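Local structure of porin (Acinetobacter baumannii AB307-0294, 5DL7) at residues 90-94 with 139-143; 134-140 with 296-300; 306-312 with 346-350. The protein probably acts as an outer-membrane porin, a beta-barrel channel of the OprD family thought to let small molecules, perhaps vanillate, pass across the outer membrane. One frame throughout, in Å; residues are numbered along the deposited sequence.

How the contacts relate
From the N terminus, the chain first reaches 90-94, in the loop between barrel strands 66-79 and 105-117; contact 1 closes when 139-143, in the loop between strands 134-135 and 145-147, packs against it. Contact 2 starts on that second stretch: residues 134-140 meet 296-300, in the long loop between strands 278-288 and 318-327. The two contacts are chained through Ala-139 and Arg-140, with centres 10 Å apart. The same long loop then supplies 306-312, which contact 3 ties to barrel strand 341-353 at 346-350. Contact 3 follows the others along the sequence, its nearest atoms about 6 Å from each.

Contact 1. Residues 90-94 with 139-143; sequences RSGLL and ARLFP
Arg-140 reaches across to the backbone of Ser-91 and Gly-92 while Leu-93 lies beside its aliphatic part, joining two loops of the OprD-family beta-barrel: one between strands 66-79 and 105-117, the other between strands 134-135 and 145-147. The direct polar link is a single hydrogen bond, from Arg-140 NE to Ser-91 O at 2.7 Å. The oxygen sits at the edge of the guanidinium, only 7° out of its plane, and NE approaches almost head-on to the carbonyl. Nearer the backbone, Gly-92, with positive phi (96°), brings its main chain close against the arginine, its O 3.4 Å from Arg-140 CB. The arginine chain bends at CG (chi2 -68°), carrying CD past Leu-93 CD2 and NE back toward Ser-91. Leu-93 crosses the arginine at about a right angle, and its CD2 also lies 4.2 Å from Leu-141 CB.

Two waters supplement this contact. One accepts from Arg-140 NH2 and gives a weak bond to Ser-91 O; the other bridges Gly-92 O and Leu-141 N. The guanidinium is further fixed by NH1, which donates to Ala-139 O from above the carbonyl plane.

Beyond this shell, Ser-91 OG accepts from Leu-93 N in an ST turn and also bonds to Asp-48 on strand 46-58. Phe-30 and Phe-32 of strand 22-36 touch Leu-93, and Tyr-106 OH bonds to Leu-93 O. Arg-28 NH1 holds the carbonyls of Arg-140 and Leu-141. Leu-141 CD2, itself near Leu-93 O, rests 3.5 Å above the plane of the Phe-142 ring, offset toward the rim.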
# COMPACT_ATOMS: atom_id res chain seq x y z
N ARG A 90 13.10 -9.25 -10.35
CA ARG A 90 12.68 -7.89 -10.29
C ARG A 90 12.14 -7.62 -8.87
O ARG A 90 11.37 -8.40 -8.33
CB ARG A 90 11.69 -7.44 -11.29
CG ARG A 90 10.41 -8.06 -11.32
CD ARG A 90 9.69 -7.59 -12.59
NE ARG A 90 9.03 -6.32 -12.37
CZ ARG A 90 7.68 -6.13 -12.40
NH1 ARG A 90 6.83 -7.15 -12.61
NH2 ARG A 90 7.14 -4.92 -12.32
N SER A 91 12.58 -6.49 -8.29
CA SER A 91 12.04 -6.01 -6.98
C SER A 91 10.88 -5.09 -7.05
O SER A 91 10.14 -4.89 -6.04
CB SER A 91 13.22 -5.31 -6.27
OG SER A 91 13.50 -4.03 -6.79
N GLY A 92 10.78 -4.34 -8.13
CA GLY A 92 9.92 -3.22 -8.20
C GLY A 92 10.46 -1.81 -7.91
O GLY A 92 9.76 -0.83 -7.95
N LEU A 93 11.72 -1.73 -7.52
CA LEU A 93 12.35 -0.48 -7.26
C LEU A 93 12.74 0.23 -8.58
O LEU A 93 13.05 1.37 -8.60
CB LEU A 93 13.67 -0.63 -6.42
CG LEU A 93 13.45 -1.12 -4.97
CD1 LEU A 93 14.75 -1.09 -4.23
CD2 LEU A 93 12.44 -0.23 -4.22
N LEU A 94 13.03 -0.60 -9.62
CA LEU A 94 13.60 -0.07 -10.88
C LEU A 94 12.83 -0.77 -12.08
O LEU A 94 12.40 -1.98 -11.95
CB LEU A 94 15.04 -0.46 -11.02
CG LEU A 94 16.02 0.22 -10.01
CD1 LEU A 94 17.34 -0.54 -9.98
CD2 LEU A 94 16.25 1.65 -10.43
N ALA A 139 4.91 1.22 -1.56
CA ALA A 139 5.82 0.19 -0.98
C ALA A 139 7.09 -0.02 -1.79
O ALA A 139 7.98 -0.73 -1.35
CB ALA A 139 5.04 -1.07 -0.92
N ARG A 140 7.32 0.79 -2.87
CA ARG A 140 8.58 0.75 -3.62
C ARG A 140 9.22 2.11 -3.64
O ARG A 140 9.07 2.88 -2.66
CB ARG A 140 8.47 -0.09 -4.94
CG ARG A 140 8.10 -1.52 -4.80
CD ARG A 140 9.15 -2.40 -4.13
NE ARG A 140 8.64 -3.76 -4.07
CZ ARG A 140 7.79 -4.27 -3.21
NH1 ARG A 140 7.27 -3.56 -2.21
NH2 ARG A 140 7.30 -5.50 -3.36
N LEU A 141 9.94 2.51 -4.68
CA LEU A 141 10.67 3.68 -4.61
C LEU A 141 9.79 4.90 -4.72
O LEU A 141 10.05 5.90 -4.12
CB LEU A 141 11.76 3.69 -5.69
CG LEU A 141 12.76 4.81 -5.62
CD1 LEU A 141 13.65 4.62 -4.35
CD2 LEU A 141 13.71 4.88 -6.85
N PHE A 142 8.85 4.88 -5.65
CA PHE A 142 7.95 5.98 -5.99
C PHE A 142 6.54 5.51 -5.88
O PHE A 142 6.22 4.37 -6.13
CB PHE A 142 8.22 6.40 -7.48
CG PHE A 142 9.58 6.84 -7.72
CD1 PHE A 142 10.20 7.83 -6.93
CD2 PHE A 142 10.34 6.47 -8.82
CE1 PHE A 142 11.50 8.29 -7.12
CE2 PHE A 142 11.62 6.95 -8.97
CZ PHE A 142 12.19 7.90 -8.17
N PRO A 143 5.60 6.44 -5.67
CA PRO A 143 4.18 6.08 -5.57
C PRO A 143 3.61 5.69 -6.93
O PRO A 143 3.97 6.28 -7.91
CB PRO A 143 3.50 7.43 -5.16
CG PRO A 143 4.42 8.49 -5.45
CD PRO A 143 5.84 7.86 -5.38
O HOH W 1 7.83 -7.29 -5.64
O HOH W 2 9.40 1.92 -7.56

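Contact 2. Residues 134-140 with 296-300; sequences IFSSPAR and LSGTE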
# COMPACT_ATOMS: atom_id res chain seq x y z
N ILE A 134 -9.01 1.85 -4.06
CA ILE A 134 -7.95 2.37 -4.98
C ILE A 134 -6.96 3.07 -4.08
O ILE A 134 -7.10 4.21 -3.72
CB ILE A 134 -8.52 3.20 -6.15
CG1 ILE A 134 -7.35 3.67 -7.11
CG2 ILE A 134 -9.44 4.31 -5.73
CD1 ILE A 134 -7.75 4.28 -8.38
N PHE A 135 -5.90 2.33 -3.80
CA PHE A 135 -4.89 2.87 -2.90
C PHE A 135 -3.52 2.79 -3.55
O PHE A 135 -2.95 1.74 -3.82
CB PHE A 135 -4.88 2.00 -1.59
CG PHE A 135 -4.18 2.71 -0.45
CD1 PHE A 135 -2.79 2.62 -0.36
CD2 PHE A 135 -4.82 3.43 0.46
CE1 PHE A 135 -2.08 3.23 0.68
CE2 PHE A 135 -4.07 4.16 1.45
CZ PHE A 135 -2.74 4.03 1.50
N SER A 136 -2.98 4.00 -3.82
CA SER A 136 -1.65 4.03 -4.48
C SER A 136 -0.60 3.30 -3.61
O SER A 136 -0.41 3.61 -2.44
CB SER A 136 -1.22 5.46 -4.55
OG SER A 136 0.22 5.63 -4.68
N SER A 137 0.07 2.39 -4.22
CA SER A 137 1.16 1.72 -3.49
C SER A 137 2.32 2.67 -3.16
O SER A 137 2.93 3.28 -4.03
CB SER A 137 1.74 0.55 -4.30
OG SER A 137 2.80 -0.06 -3.61
N PRO A 138 2.69 2.74 -1.90
CA PRO A 138 3.79 3.42 -1.48
C PRO A 138 5.03 2.45 -1.21
O PRO A 138 6.03 2.99 -0.73
CB PRO A 138 3.31 4.03 -0.09
CG PRO A 138 2.67 2.81 0.39
CD PRO A 138 1.86 2.19 -0.75
N ALA A 139 4.91 1.22 -1.56
CA ALA A 139 5.82 0.19 -0.98
C ALA A 139 7.09 -0.02 -1.79
O ALA A 139 7.98 -0.73 -1.35
CB ALA A 139 5.04 -1.07 -0.92
N ARG A 140 7.32 0.79 -2.87
CA ARG A 140 8.58 0.75 -3.62
C ARG A 140 9.22 2.11 -3.64
O ARG A 140 9.07 2.88 -2.66
CB ARG A 140 8.47 -0.09 -4.94
CG ARG A 140 8.10 -1.52 -4.80
CD ARG A 140 9.15 -2.40 -4.13
NE ARG A 140 8.64 -3.76 -4.07
CZ ARG A 140 7.79 -4.27 -3.21
NH1 ARG A 140 7.27 -3.56 -2.21
NH2 ARG A 140 7.30 -5.50 -3.36
N LEU A 296 -6.82 -3.63 -7.57
CA LEU A 296 -6.12 -3.06 -8.74
C LEU A 296 -4.72 -3.58 -8.87
O LEU A 296 -4.04 -3.89 -7.88
CB LEU A 296 -6.22 -1.53 -8.72
CG LEU A 296 -7.61 -1.04 -8.97
CD1 LEU A 296 -7.73 0.45 -8.56
CD2 LEU A 296 -8.01 -1.07 -10.44
N SER A 297 -4.24 -3.59 -10.09
CA SER A 297 -2.84 -3.98 -10.40
C SER A 297 -1.85 -3.06 -9.69
O SER A 297 -2.08 -1.81 -9.52
CB SER A 297 -2.62 -3.96 -11.94
OG SER A 297 -2.81 -2.63 -12.45
N GLY A 298 -0.66 -3.61 -9.50
CA GLY A 298 0.52 -2.83 -9.07
C GLY A 298 0.64 -2.43 -7.61
O GLY A 298 1.43 -1.53 -7.22
N THR A 299 -0.23 -3.07 -6.81
CA THR A 299 -0.39 -2.63 -5.39
C THR A 299 -0.65 -3.89 -4.46
O THR A 299 -0.72 -4.97 -4.98
CB THR A 299 -1.44 -1.51 -5.24
OG1 THR A 299 -1.25 -0.81 -3.89
CG2 THR A 299 -2.72 -2.00 -5.48
N GLU A 300 -0.56 -3.55 -3.21
CA GLU A 300 -0.75 -4.51 -2.13
C GLU A 300 -2.20 -4.73 -1.95
O GLU A 300 -3.10 -3.91 -2.25
CB GLU A 300 -0.07 -3.95 -0.83
CG GLU A 300 1.48 -4.03 -0.91
CD GLU A 300 2.13 -3.07 -2.00
OE1 GLU A 300 1.66 -1.85 -1.97
OE2 GLU A 300 3.04 -3.63 -2.68
O HOH W 3 5.06 -4.85 -1.08
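Ser-137 OG is gripped from several sides: it donates to Glu-300 OE1 at 2.7 Å, accepts from Ala-139 N at 3.2 Å in an ST turn, and is bonded by Arg-172 NH1. With its OG anti to the backbone N (chi1 179°), the serine presents the hydroxyl to the carboxylate, which receives it on the syn lone pair of OE1. Glu-300 gets there by folding at CG (chi2 68°), which brings its carboxylate beside the methyl of Ala-139, with CB 3.6 Å from OE1. The other oxygen, OE2, has a salt bridge to Arg-172 NH1 and accepts from a water that in turn accepts from Arg-140 NH1. Arg-140, whose NE is hydrogen-bonded to Ser-91 O, keeps NH1 4.3 Å from Glu-300 OE2, an oxygen well out of the guanidinium plane; the two probably attract as opposite charges, without a direct bond. The positive groups nearby probably stabilise the carboxylate in its ionised form.

Through these bonds the long loop between strands 278-288 and 318-327 of the OprD-family beta-barrel folds inward, near the centre of the chain, onto the turn that follows the short strand 134-135. Thr-299 OG1 donates to Phe-135 O at 3.1 Å, meeting the carbonyl almost end-on, and also lies 3.3 Å from Ser-137 CB. At the other end, Leu-296 CD1 nestles against Ile-134, 3.6 Å from CG1, the two side chains meeting at a slant. Phe-198 of strand 198-206 and Tyr-146 of strand 145-147 touch both.

Contact 3. Residues 306-312 with 346-350; sequences DFMSSDY and RYAKG
Arg-346, on barrel strand 341-353, reaches into the long loop that holds 306-312 and lays its side chain along Phe-307, a cation-pi stack within the OprD-family beta-barrel. From CB, which lies 4.1 Å from Phe-307 CZ, the chain runs on extended; CG passes the CE2-CZ side of the ring, and CD comes within 3.4 Å of Phe-307 CZ. NE sits above the middle of the ring. The guanidinium lies nearly flat on the ring, planes 16° apart and centres 4.0 Å apart. At its end two nitrogens take hold of Asp-306. NH1 forms a salt bridge with OD1 at 2.8 Å, in the guanidinium plane but from above the carboxylate, whose plane is almost perpendicular. NH2 donates to the backbone O of Asp-306 at 2.9 Å, from above the carbonyl plane, and also has a salt bridge to Glu-369 on the neighbouring strand 363-375. Two acidic groups thus share this arginine, consistent with a charged guanidinium.

The opposite face of the Phe-307 ring takes the methyl of Ala-348 in a CH-pi contact, so the phenyl is sandwiched between strand residues two apart. Tyr-312, whose OH bonds to Ser-367, extends the packing along the strand: its CE2 lies 4.1 Å from Ala-348 CB, while Gly-350 N meets the edge of the tyrosine ring, 3.9 Å from CE2.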
# COMPACT_ATOMS: atom_id res chain seq x y z
N ASP A 306 -1.10 -6.02 6.39
CA ASP A 306 -0.30 -5.65 5.18
C ASP A 306 1.14 -6.17 5.32
O ASP A 306 2.10 -5.51 5.59
CB ASP A 306 -0.22 -4.14 5.06
CG ASP A 306 0.38 -3.45 6.32
OD1 ASP A 306 0.32 -3.98 7.63
OD2 ASP A 306 0.90 -2.25 6.11
N PHE A 307 1.28 -7.48 5.18
CA PHE A 307 2.61 -8.18 5.35
C PHE A 307 3.53 -8.12 4.13
O PHE A 307 2.98 -7.85 2.99
CB PHE A 307 2.28 -9.62 5.71
CG PHE A 307 2.10 -9.82 7.23
CD1 PHE A 307 1.02 -9.28 7.90
CD2 PHE A 307 3.02 -10.47 7.98
CE1 PHE A 307 0.82 -9.51 9.27
CE2 PHE A 307 2.88 -10.65 9.37
CZ PHE A 307 1.78 -10.14 10.02
N MET A 308 4.78 -8.27 4.30
CA MET A 308 5.84 -8.02 3.36
C MET A 308 5.80 -9.01 2.18
O MET A 308 6.02 -8.60 1.01
CB MET A 308 7.18 -7.97 4.00
CG MET A 308 7.25 -6.75 4.92
SD MET A 308 8.74 -6.96 6.05
CE MET A 308 10.09 -7.04 4.92
N SER A 309 5.59 -10.30 2.47
CA SER A 309 6.05 -11.34 1.55
C SER A 309 4.84 -12.08 0.88
O SER A 309 5.14 -13.01 0.11
CB SER A 309 6.93 -12.38 2.24
OG SER A 309 8.05 -11.70 2.81
N SER A 310 3.60 -11.73 1.21
CA SER A 310 2.41 -12.29 0.59
C SER A 310 1.27 -11.34 0.85
O SER A 310 1.30 -10.59 1.84
CB SER A 310 2.04 -13.66 1.25
OG SER A 310 0.75 -14.22 0.82
N ASP A 311 0.19 -11.49 0.10
CA ASP A 311 -1.03 -10.75 0.32
C ASP A 311 -1.99 -11.35 1.31
O ASP A 311 -2.92 -10.60 1.72
CB ASP A 311 -1.67 -10.32 -0.97
CG ASP A 311 -2.37 -11.31 -1.69
OD1 ASP A 311 -2.62 -12.48 -1.27
OD2 ASP A 311 -3.18 -10.87 -2.53
N TYR A 312 -1.84 -12.62 1.66
CA TYR A 312 -2.73 -13.30 2.67
C TYR A 312 -4.20 -13.19 2.32
O TYR A 312 -5.04 -13.38 3.18
CB TYR A 312 -2.41 -12.83 4.10
CG TYR A 312 -1.17 -13.41 4.68
CD1 TYR A 312 -0.00 -12.80 4.48
CD2 TYR A 312 -1.21 -14.46 5.49
CE1 TYR A 312 1.21 -13.34 4.96
CE2 TYR A 312 -0.08 -15.03 6.02
CZ TYR A 312 1.13 -14.47 5.78
OH TYR A 312 2.32 -15.02 6.23
N ARG A 346 5.59 -8.95 14.43
CA ARG A 346 4.32 -9.53 14.18
C ARG A 346 4.42 -10.85 13.52
O ARG A 346 5.50 -11.11 12.90
CB ARG A 346 3.52 -8.58 13.33
CG ARG A 346 4.08 -8.27 11.98
CD ARG A 346 3.12 -7.28 11.24
NE ARG A 346 3.71 -6.88 9.96
CZ ARG A 346 3.07 -6.19 9.06
NH1 ARG A 346 1.82 -5.66 9.25
NH2 ARG A 346 3.75 -5.86 7.94
N TYR A 347 3.47 -11.72 13.73
CA TYR A 347 3.46 -13.03 13.13
C TYR A 347 2.03 -13.18 12.53
O TYR A 347 1.05 -12.91 13.22
CB TYR A 347 3.69 -14.08 14.15
CG TYR A 347 3.52 -15.51 13.62
CD1 TYR A 347 4.49 -16.13 12.78
CD2 TYR A 347 2.38 -16.30 13.94
CE1 TYR A 347 4.32 -17.44 12.30
CE2 TYR A 347 2.23 -17.61 13.47
CZ TYR A 347 3.16 -18.15 12.64
OH TYR A 347 3.01 -19.43 12.18
N ALA A 348 1.96 -13.79 11.40
CA ALA A 348 0.66 -14.23 10.84
C ALA A 348 0.73 -15.66 10.27
O ALA A 348 1.79 -16.00 9.70
CB ALA A 348 0.24 -13.27 9.72
N LYS A 349 -0.32 -16.42 10.46
CA LYS A 349 -0.45 -17.62 9.74
C LYS A 349 -1.77 -17.68 8.99
O LYS A 349 -2.80 -17.34 9.54
CB LYS A 349 -0.38 -18.77 10.69
CG LYS A 349 -1.36 -18.97 11.68
CD LYS A 349 -1.25 -20.43 12.27
CE LYS A 349 -2.47 -20.98 12.98
NZ LYS A 349 -2.72 -20.91 14.47
N GLY A 350 -1.63 -18.11 7.75
CA GLY A 350 -2.80 -18.34 6.89
C GLY A 350 -2.99 -19.78 6.57
O GLY A 350 -2.00 -20.53 6.32